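PDB 3IXL: arylmalonate decarboxylase from Bordetella bronchiseptica, which catalyses the decarboxylation of 2-aryl-2-methylmalonates, with uptake of a proton, to give 2-arylpropionates and carbon dioxide. Local coordinates for residues A[183-197]-A[200-213]. The protein carries 2 engineered substitutions. Sequence-based numbering, arbitrary orientation.
Engineered in segment 183-197: Ser188 (natural residue Cys). With PAC (2-phenylacetic acid), chain C.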
ATOM      1  N   GLY A 183      11.737 -11.212  -4.190  1.00  9.66           N
ATOM      2  CA  GLY A 183      10.962 -10.764  -3.041  1.00  8.61           C
ATOM      3  C   GLY A 183       9.489 -10.966  -3.284  1.00  7.98           C
ATOM      4  O   GLY A 183       9.082 -11.527  -4.298  1.00  8.31           O
ATOM      5  N   ILE A 184       8.700 -10.497  -2.328  1.00  7.27           N
ATOM      6  CA  ILE A 184       7.263 -10.734  -2.322  1.00  7.51           C
ATOM      7  C   ILE A 184       6.533  -9.411  -2.127  1.00  7.18           C
ATOM      8  O   ILE A 184       6.914  -8.605  -1.267  1.00  7.54           O
ATOM      9  CB  ILE A 184       6.873 -11.720  -1.184  1.00  7.38           C
ATOM     10  CG1 ILE A 184       7.600 -13.065  -1.369  1.00  8.30           C
ATOM     11  CG2 ILE A 184       5.352 -11.929  -1.121  1.00  8.94           C
ATOM     12  CD1 ILE A 184       7.684 -13.912  -0.108  1.00 10.15           C
ATOM     13  N   LEU A 185       5.495  -9.198  -2.931  1.00  6.74           N
ATOM     14  CA  LEU A 185       4.557  -8.109  -2.688  1.00  6.59           C
ATOM     15  C   LEU A 185       3.304  -8.691  -2.048  1.00  6.34           C
ATOM     16  O   LEU A 185       2.628  -9.527  -2.639  1.00  6.68           O
ATOM     17  CB  LEU A 185       4.201  -7.374  -3.985  1.00  6.86           C
ATOM     18  CG  LEU A 185       3.099  -6.315  -3.870  1.00  7.10           C
ATOM     19  CD1 LEU A 185       3.514  -5.189  -2.928  1.00  8.00           C
ATOM     20  CD2 LEU A 185       2.769  -5.760  -5.257  1.00  7.53           C
ATOM     21  N   LEU A 186       3.023  -8.257  -0.824  1.00  6.32           N
ATOM     22  CA  LEU A 186       1.807  -8.612  -0.115  1.00  6.94           C
ATOM     23  C   LEU A 186       0.851  -7.432  -0.286  1.00  7.03           C
ATOM     24  O   LEU A 186       1.004  -6.375   0.341  1.00  6.39           O
ATOM     25  CB  LEU A 186       2.124  -8.906   1.354  1.00  7.12           C
ATOM     26  CG  LEU A 186       0.999  -9.251   2.333  1.00  7.83           C
ATOM     27  CD1 LEU A 186       0.103 -10.394   1.833  1.00  9.44           C
ATOM     28  CD2 LEU A 186       1.647  -9.628   3.661  1.00  7.60           C
ATOM     29  N   SER A 187      -0.120  -7.605  -1.179  1.00  7.29           N
ATOM     30  CA  SER A 187      -0.913  -6.476  -1.646  1.00  8.03           C
ATOM     31  C   SER A 187      -2.318  -6.442  -1.069  1.00  8.77           C
ATOM     32  O   SER A 187      -3.058  -7.431  -1.108  1.00  9.20           O
ATOM     33  CB  SER A 187      -0.954  -6.421  -3.178  1.00  8.54           C
ATOM     34  OG  SER A 187      -1.409  -5.144  -3.617  1.00  8.76           O
ATOM     35  N   SER A 188      -2.626  -5.258  -0.542  1.00  8.79           N
ATOM     36  CA  SER A 188      -3.913  -4.766  -0.028  1.00  8.81           C
ATOM     37  C   SER A 188      -3.675  -4.099   1.296  1.00  8.63           C
ATOM     38  O   SER A 188      -3.230  -4.733   2.259  1.00  8.78           O
ATOM     39  CB  SER A 188      -5.013  -5.806   0.132  1.00  9.76           C
ATOM     40  OG  SER A 188      -6.182  -5.131   0.584  1.00 12.71           O
ATOM     41  N   GLY A 189      -4.011  -2.814   1.332  1.00  8.20           N
ATOM     42  CA  GLY A 189      -3.903  -2.008   2.530  1.00  9.12           C
ATOM     43  C   GLY A 189      -4.980  -2.325   3.538  1.00  9.47           C
ATOM     44  O   GLY A 189      -5.035  -1.699   4.595  1.00 10.72           O
ATOM     45  N   GLY A 190      -5.838  -3.291   3.227  1.00  9.24           N
ATOM     46  CA  GLY A 190      -6.895  -3.699   4.156  1.00  9.58           C
ATOM     47  C   GLY A 190      -6.461  -4.826   5.064  1.00  9.62           C
ATOM     48  O   GLY A 190      -7.148  -5.146   6.028  1.00 10.97           O
ATOM     49  N   LEU A 191      -5.313  -5.411   4.751  1.00  8.64           N
ATOM     50  CA  LEU A 191      -4.765  -6.519   5.518  1.00  8.51           C
ATOM     51  C   LEU A 191      -3.936  -6.015   6.684  1.00  8.57           C
ATOM     52  O   LEU A 191      -3.267  -4.980   6.585  1.00 10.01           O
ATOM     53  CB  LEU A 191      -3.890  -7.386   4.611  1.00  8.63           C
ATOM     54  CG  LEU A 191      -4.586  -8.055   3.421  1.00  8.06           C
ATOM     55  CD1 LEU A 191      -3.556  -8.690   2.504  1.00  9.24           C
ATOM     56  CD2 LEU A 191      -5.603  -9.083   3.897  1.00  8.88           C
ATOM     57  N   LEU A 192      -3.981  -6.759   7.785  1.00  7.97           N
ATOM     58  CA  LEU A 192      -3.165  -6.464   8.958  1.00  7.54           C
ATOM     59  C   LEU A 192      -1.966  -7.394   8.930  1.00  7.22           C
ATOM     60  O   LEU A 192      -2.035  -8.551   9.342  1.00  7.26           O
ATOM     61  CB  LEU A 192      -3.990  -6.597  10.248  1.00  8.14           C
ATOM     62  CG  LEU A 192      -5.109  -5.557  10.364  1.00 10.02           C
ATOM     63  CD1 LEU A 192      -6.146  -5.951  11.411  1.00 12.82           C
ATOM     64  CD2 LEU A 192      -4.545  -4.165  10.655  1.00 12.23           C
ATOM     65  N   THR A 193      -0.861  -6.863   8.425  1.00  6.94           N
ATOM     66  CA  THR A 193       0.280  -7.667   8.003  1.00  6.75           C
ATOM     67  C   THR A 193       1.533  -7.518   8.858  1.00  6.76           C
ATOM     68  O   THR A 193       2.534  -8.175   8.580  1.00  6.77           O
ATOM     69  CB  THR A 193       0.701  -7.301   6.563  1.00  6.84           C
ATOM     70  OG1 THR A 193       1.189  -5.950   6.527  1.00  6.43           O
ATOM     71  CG2 THR A 193      -0.477  -7.446   5.598  1.00  6.82           C
ATOM     72  N   LEU A 194       1.501  -6.647   9.869  1.00  7.14           N
ATOM     73  CA  LEU A 194       2.745  -6.307  10.568  1.00  7.52           C
ATOM     74  C   LEU A 194       3.448  -7.482  11.247  1.00  8.23           C
ATOM     75  O   LEU A 194       4.677  -7.513  11.298  1.00  9.04           O
ATOM     76  CB  LEU A 194       2.537  -5.148  11.556  1.00  7.39           C
ATOM     77  CG  LEU A 194       2.374  -3.750  10.945  1.00  7.97           C
ATOM     78  CD1 LEU A 194       2.114  -2.743  12.042  1.00  8.20           C
ATOM     79  CD2 LEU A 194       3.586  -3.340  10.142  1.00  9.24           C
ATOM     80  N   ASP A 195       2.687  -8.436  11.774  1.00  8.17           N
ATOM     81  CA  ASP A 195       3.302  -9.604  12.414  1.00  9.07           C
ATOM     82  C   ASP A 195       3.702 -10.665  11.389  1.00  8.86           C
ATOM     83  O   ASP A 195       4.588 -11.484  11.649  1.00  9.90           O
ATOM     84  CB  ASP A 195       2.371 -10.197  13.470  1.00  9.64           C
ATOM     85  CG  ASP A 195       2.227  -9.311  14.696  1.00 12.90           C
ATOM     86  OD1 ASP A 195       3.142  -8.515  14.986  1.00 17.04           O
ATOM     87  OD2 ASP A 195       1.194  -9.424  15.380  1.00 16.98           O
ATOM     88  N   ALA A 196       3.077 -10.628  10.214  1.00  7.74           N
ATOM     89  CA  ALA A 196       3.399 -11.587   9.151  1.00  7.33           C
ATOM     90  C   ALA A 196       4.739 -11.310   8.492  1.00  7.25           C
ATOM     91  O   ALA A 196       5.502 -12.241   8.199  1.00  7.64           O
ATOM     92  CB  ALA A 196       2.289 -11.622   8.101  1.00  7.65           C
ATOM     93  N   ILE A 197       5.025 -10.033   8.247  1.00  7.46           N
ATOM     94  CA  ILE A 197       6.211  -9.636   7.481  1.00  8.18           C
ATOM     95  C   ILE A 197       7.534 -10.203   8.033  1.00  8.36           C
ATOM     96  O   ILE A 197       8.250 -10.873   7.292  1.00  8.35           O
ATOM     97  CB  ILE A 197       6.306  -8.095   7.300  1.00  8.19           C
ATOM     98  CG1 ILE A 197       5.106  -7.570   6.505  1.00  9.18           C
ATOM     99  CG2 ILE A 197       7.624  -7.708   6.612  1.00  9.03           C
ATOM    100  CD1 ILE A 197       4.907  -6.061   6.673  1.00 10.19           C
ATOM    101  N   VAL A 200       7.741 -14.054   7.510  1.00  8.02           N
ATOM    102  CA  VAL A 200       8.016 -14.450   6.133  1.00  8.31           C
ATOM    103  C   VAL A 200       9.473 -14.193   5.761  1.00  8.44           C
ATOM    104  O   VAL A 200      10.124 -15.059   5.169  1.00  8.53           O
ATOM    105  CB  VAL A 200       7.093 -13.723   5.126  1.00  7.68           C
ATOM    106  CG1 VAL A 200       7.461 -14.074   3.701  1.00  8.69           C
ATOM    107  CG2 VAL A 200       5.635 -14.081   5.373  1.00  8.41           C
ATOM    108  N   GLU A 201       9.985 -13.012   6.109  1.00  8.90           N
ATOM    109  CA  GLU A 201      11.380 -12.672   5.803  1.00  9.98           C
ATOM    110  C   GLU A 201      12.365 -13.623   6.492  1.00 10.23           C
ATOM    111  O   GLU A 201      13.363 -14.028   5.882  1.00 10.66           O
ATOM    112  CB  GLU A 201      11.674 -11.205   6.148  1.00 10.06           C
ATOM    113  CG  GLU A 201      10.945 -10.229   5.211  1.00 10.40           C
ATOM    114  CD  GLU A 201      11.309  -8.769   5.414  1.00 11.21           C
ATOM    115  OE1 GLU A 201      11.891  -8.421   6.465  1.00 11.36           O
ATOM    116  OE2 GLU A 201      10.982  -7.970   4.509  1.00 12.45           O
ATOM    117  N   ARG A 202      12.068 -13.982   7.745  1.00 10.67           N
ATOM    118  CA  ARG A 202      12.877 -14.939   8.512  1.00 11.68           C
ATOM    119  C   ARG A 202      12.912 -16.299   7.814  1.00 11.84           C
ATOM    120  O   ARG A 202      13.981 -16.899   7.635  1.00 12.72           O
ATOM    121  CB  ARG A 202      12.292 -15.102   9.921  1.00 11.96           C
ATOM    122  CG  ARG A 202      13.074 -16.056  10.835  1.00 12.84           C
ATOM    123  CD  ARG A 202      12.253 -16.430  12.086  1.00 12.58           C
ATOM    124  NE  ARG A 202      11.130 -17.332  11.820  1.00 17.06           N
ATOM    125  CZ  ARG A 202      11.233 -18.651  11.695  1.00 18.68           C
ATOM    126  NH1 ARG A 202      12.417 -19.241  11.793  1.00 20.03           N
ATOM    127  NH2 ARG A 202      10.151 -19.380  11.463  1.00 19.86           N
ATOM    128  N   ARG A 203      11.740 -16.792   7.440  1.00 11.87           N
ATOM    129  CA  ARG A 203      11.632 -18.138   6.874  1.00 12.87           C
ATOM    130  C   ARG A 203      12.194 -18.265   5.468  1.00 13.06           C
ATOM    131  O   ARG A 203      12.785 -19.294   5.126  1.00 13.75           O
ATOM    132  CB  ARG A 203      10.183 -18.610   6.896  1.00 13.37           C
ATOM    133  CG  ARG A 203       9.669 -18.951   8.284  1.00 15.78           C
ATOM    134  CD  ARG A 203       8.247 -19.473   8.236  1.00 18.75           C
ATOM    135  NE  ARG A 203       8.090 -20.572   7.283  1.00 20.66           N
ATOM    136  CZ  ARG A 203       6.928 -21.147   6.982  1.00 21.40           C
ATOM    137  NH1 ARG A 203       5.804 -20.737   7.561  1.00 21.59           N
ATOM    138  NH2 ARG A 203       6.889 -22.136   6.096  1.00 22.36           N
ATOM    139  N   LEU A 204      12.021 -17.229   4.650  1.00 12.44           N
ATOM    140  CA  LEU A 204      12.381 -17.320   3.243  1.00 12.47           C
ATOM    141  C   LEU A 204      13.686 -16.646   2.863  1.00 12.73           C
ATOM    142  O   LEU A 204      14.279 -16.992   1.839  1.00 13.25           O
ATOM    143  CB  LEU A 204      11.243 -16.793   2.363  1.00 12.04           C
ATOM    144  CG  LEU A 204       9.877 -17.454   2.550  1.00 12.31           C
ATOM    145  CD1 LEU A 204       8.853 -16.841   1.615  1.00 12.67           C
ATOM    146  CD2 LEU A 204       9.973 -18.965   2.326  1.00 13.47           C
ATOM    147  N   GLY A 205      14.120 -15.668   3.654  1.00 12.68           N
ATOM    148  CA  GLY A 205      15.359 -14.949   3.365  1.00 12.84           C
ATOM    149  C   GLY A 205      15.247 -13.991   2.191  1.00 12.88           C
ATOM    150  O   GLY A 205      16.256 -13.610   1.587  1.00 14.12           O
ATOM    151  N   VAL A 206      14.015 -13.615   1.847  1.00 11.95           N
ATOM    152  CA  VAL A 206      13.764 -12.576   0.848  1.00 11.89           C
ATOM    153  C   VAL A 206      12.889 -11.497   1.483  1.00 11.17           C
ATOM    154  O   VAL A 206      12.171 -11.772   2.450  1.00 11.52           O
ATOM    155  CB  VAL A 206      13.097 -13.129  -0.447  1.00 11.64           C
ATOM    156  CG1 VAL A 206      13.976 -14.210  -1.108  1.00 12.04           C
ATOM    157  CG2 VAL A 206      11.699 -13.679  -0.163  1.00 12.07           C
ATOM    158  N   PRO A 207      12.982 -10.256   0.974  1.00 11.09           N
ATOM    159  CA  PRO A 207      12.176  -9.178   1.546  1.00 10.79           C
ATOM    160  C   PRO A 207      10.707  -9.231   1.124  1.00 10.27           C
ATOM    161  O   PRO A 207      10.382  -9.743   0.047  1.00 10.34           O
ATOM    162  CB  PRO A 207      12.847  -7.912   1.001  1.00 11.32           C
ATOM    163  CG  PRO A 207      13.452  -8.338  -0.284  1.00 11.77           C
ATOM    164  CD  PRO A 207      13.850  -9.782  -0.118  1.00 10.97           C
ATOM    165  N   VAL A 208       9.852  -8.695   1.988  1.00  9.66           N
ATOM    166  CA  VAL A 208       8.427  -8.521   1.718  1.00  9.49           C
ATOM    167  C   VAL A 208       8.082  -7.039   1.739  1.00  8.36           C
ATOM    168  O   VAL A 208       8.441  -6.319   2.682  1.00  9.28           O
ATOM    169  CB  VAL A 208       7.547  -9.221   2.782  1.00 10.00           C
ATOM    170  CG1 VAL A 208       6.060  -8.989   2.507  1.00 11.40           C
ATOM    171  CG2 VAL A 208       7.853 -10.704   2.820  1.00 10.64           C
ATOM    172  N   VAL A 209       7.373  -6.596   0.711  1.00  6.94           N
ATOM    173  CA  VAL A 209       6.794  -5.253   0.703  1.00  6.80           C
ATOM    174  C   VAL A 209       5.292  -5.428   0.839  1.00  6.38           C
ATOM    175  O   VAL A 209       4.677  -6.120   0.030  1.00  6.60           O
ATOM    176  CB  VAL A 209       7.158  -4.467  -0.578  1.00  6.48           C
ATOM    177  CG1 VAL A 209       6.419  -3.121  -0.628  1.00  7.70           C
ATOM    178  CG2 VAL A 209       8.661  -4.214  -0.630  1.00  7.28           C
ATOM    179  N   SER A 210       4.717  -4.818   1.869  1.00  5.85           N
ATOM    180  CA  SER A 210       3.297  -4.962   2.165  1.00  6.01           C
ATOM    181  C   SER A 210       2.623  -3.608   1.981  1.00  5.80           C
ATOM    182  O   SER A 210       3.166  -2.589   2.413  1.00  5.60           O
ATOM    183  CB  SER A 210       3.116  -5.474   3.595  1.00  6.30           C
ATOM    184  OG  SER A 210       1.746  -5.599   3.913  1.00  7.77           O
ATOM    185  N   SER A 211       1.440  -3.604   1.368  1.00  5.44           N
ATOM    186  CA  SER A 211       0.738  -2.352   1.016  1.00  5.81           C
ATOM    187  C   SER A 211       0.638  -1.304   2.138  1.00  5.42           C
ATOM    188  O   SER A 211       1.086  -0.169   1.965  1.00  5.52           O
ATOM    189  CB  SER A 211      -0.679  -2.657   0.514  1.00  6.65           C
ATOM    190  OG  SER A 211      -0.664  -3.235  -0.764  1.00  7.08           O
ATOM    191  N   SER A 212       0.008  -1.658   3.251  1.00  5.65           N
ATOM    192  CA  SER A 212      -0.237  -0.660   4.295  1.00  6.30           C
ATOM    193  C   SER A 212       1.076  -0.136   4.898  1.00  6.13           C
ATOM    194  O   SER A 212       1.322   1.067   4.911  1.00  5.97           O
ATOM    195  CB  SER A 212      -1.197  -1.194   5.354  1.00  6.73           C
ATOM    196  OG  SER A 212      -1.544  -0.172   6.264  1.00 10.13           O
ATOM    197  N   PRO A 213       1.947  -1.039   5.387  1.00  5.51           N
ATOM    198  CA  PRO A 213       3.218  -0.563   5.926  1.00  5.72           C
ATOM    199  C   PRO A 213       4.037   0.238   4.901  1.00  5.64           C
ATOM    200  O   PRO A 213       4.599   1.278   5.251  1.00  6.26           O
ATOM    201  CB  PRO A 213       3.923  -1.859   6.347  1.00  5.94           C
ATOM    202  CG  PRO A 213       2.779  -2.802   6.624  1.00  6.78           C
ATOM    203  CD  PRO A 213       1.802  -2.501   5.541  1.00  6.10           C
TER
HETATM  204  C1  PAC C5000      -5.979  -1.996  -1.646  1.00  7.51           C
HETATM  205  C2  PAC C5000      -7.381  -2.042  -1.067  1.00 10.86           C
HETATM  206  C1' PAC C5000      -7.660  -1.541   0.335  1.00 10.30           C
HETATM  207  C2' PAC C5000      -8.741  -2.138   0.992  1.00 11.27           C
HETATM  208  C3' PAC C5000      -9.099  -1.750   2.281  1.00 11.25           C
HETATM  209  C4' PAC C5000      -8.375  -0.748   2.922  1.00 10.46           C
HETATM  210  C5' PAC C5000      -7.289  -0.146   2.275  1.00 11.27           C
HETATM  211  C6' PAC C5000      -6.931  -0.529   0.978  1.00  9.88           C
HETATM  212  O1  PAC C5000      -4.978  -1.591  -0.991  1.00  6.87           O
HETATM  213  O2  PAC C5000      -5.883  -2.399  -2.840  1.00  8.56           O
HETATM  214  O   HOH W   1      -0.849  -4.285   3.749  1.00  9.17           O
HETATM  215  O   HOH W   2      -3.787   0.699   4.767  1.00 12.16           O
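Thr193 OG1 stands between its own backbone N and carbonyl carbon (chi1 66°) and Ser210 OG trans to its backbone N (chi1 179°), which brings the two hydroxyls together in a 2.7 Å hydrogen bond whose donor may be either. A water also binds Ser210 OG and joins it to Ser188 O and Ser212 N. Beside this pair, Ile197 lays CD1 against Ser210 CB (3.6 Å) and runs antiparallel alongside Pro213, while Leu194 CD2 packs on CG of the same proline ring. Near the start of the strand, Ile184 CD1 meets Leu204 CD1 at 3.6 Å, the two side chains nearly perpendicular, with Val200 CG1 and Val206 CG2 also in contact. Strands 183-187 and 208-210 run parallel, 17° apart, joined by backbone bonds such as Val209 N to Ile184 O (2.9 Å). Glu201, on the helix, reaches the start of strand 208-210, its OE2 accepting from Val208 N (2.9 Å) through the anti lone pair. At the strand ends Ser211 OG accepts a hydrogen bond from the backbone N of Ser188, an engineered residue, at 2.8 Å and is also hydrogen-bonded to Thr75 OG1. The next amide, Gly189 N, points almost straight at O1 of phenylacetic acid (2.8 Å), a ligand that Thr75, Ser76 and Tyr126 bind too. Strand 183-187, helix 196-204 and strand 208-210 thus form a beta-alpha-beta crossover, with the ligand pocket at the carboxyl end of its first strand.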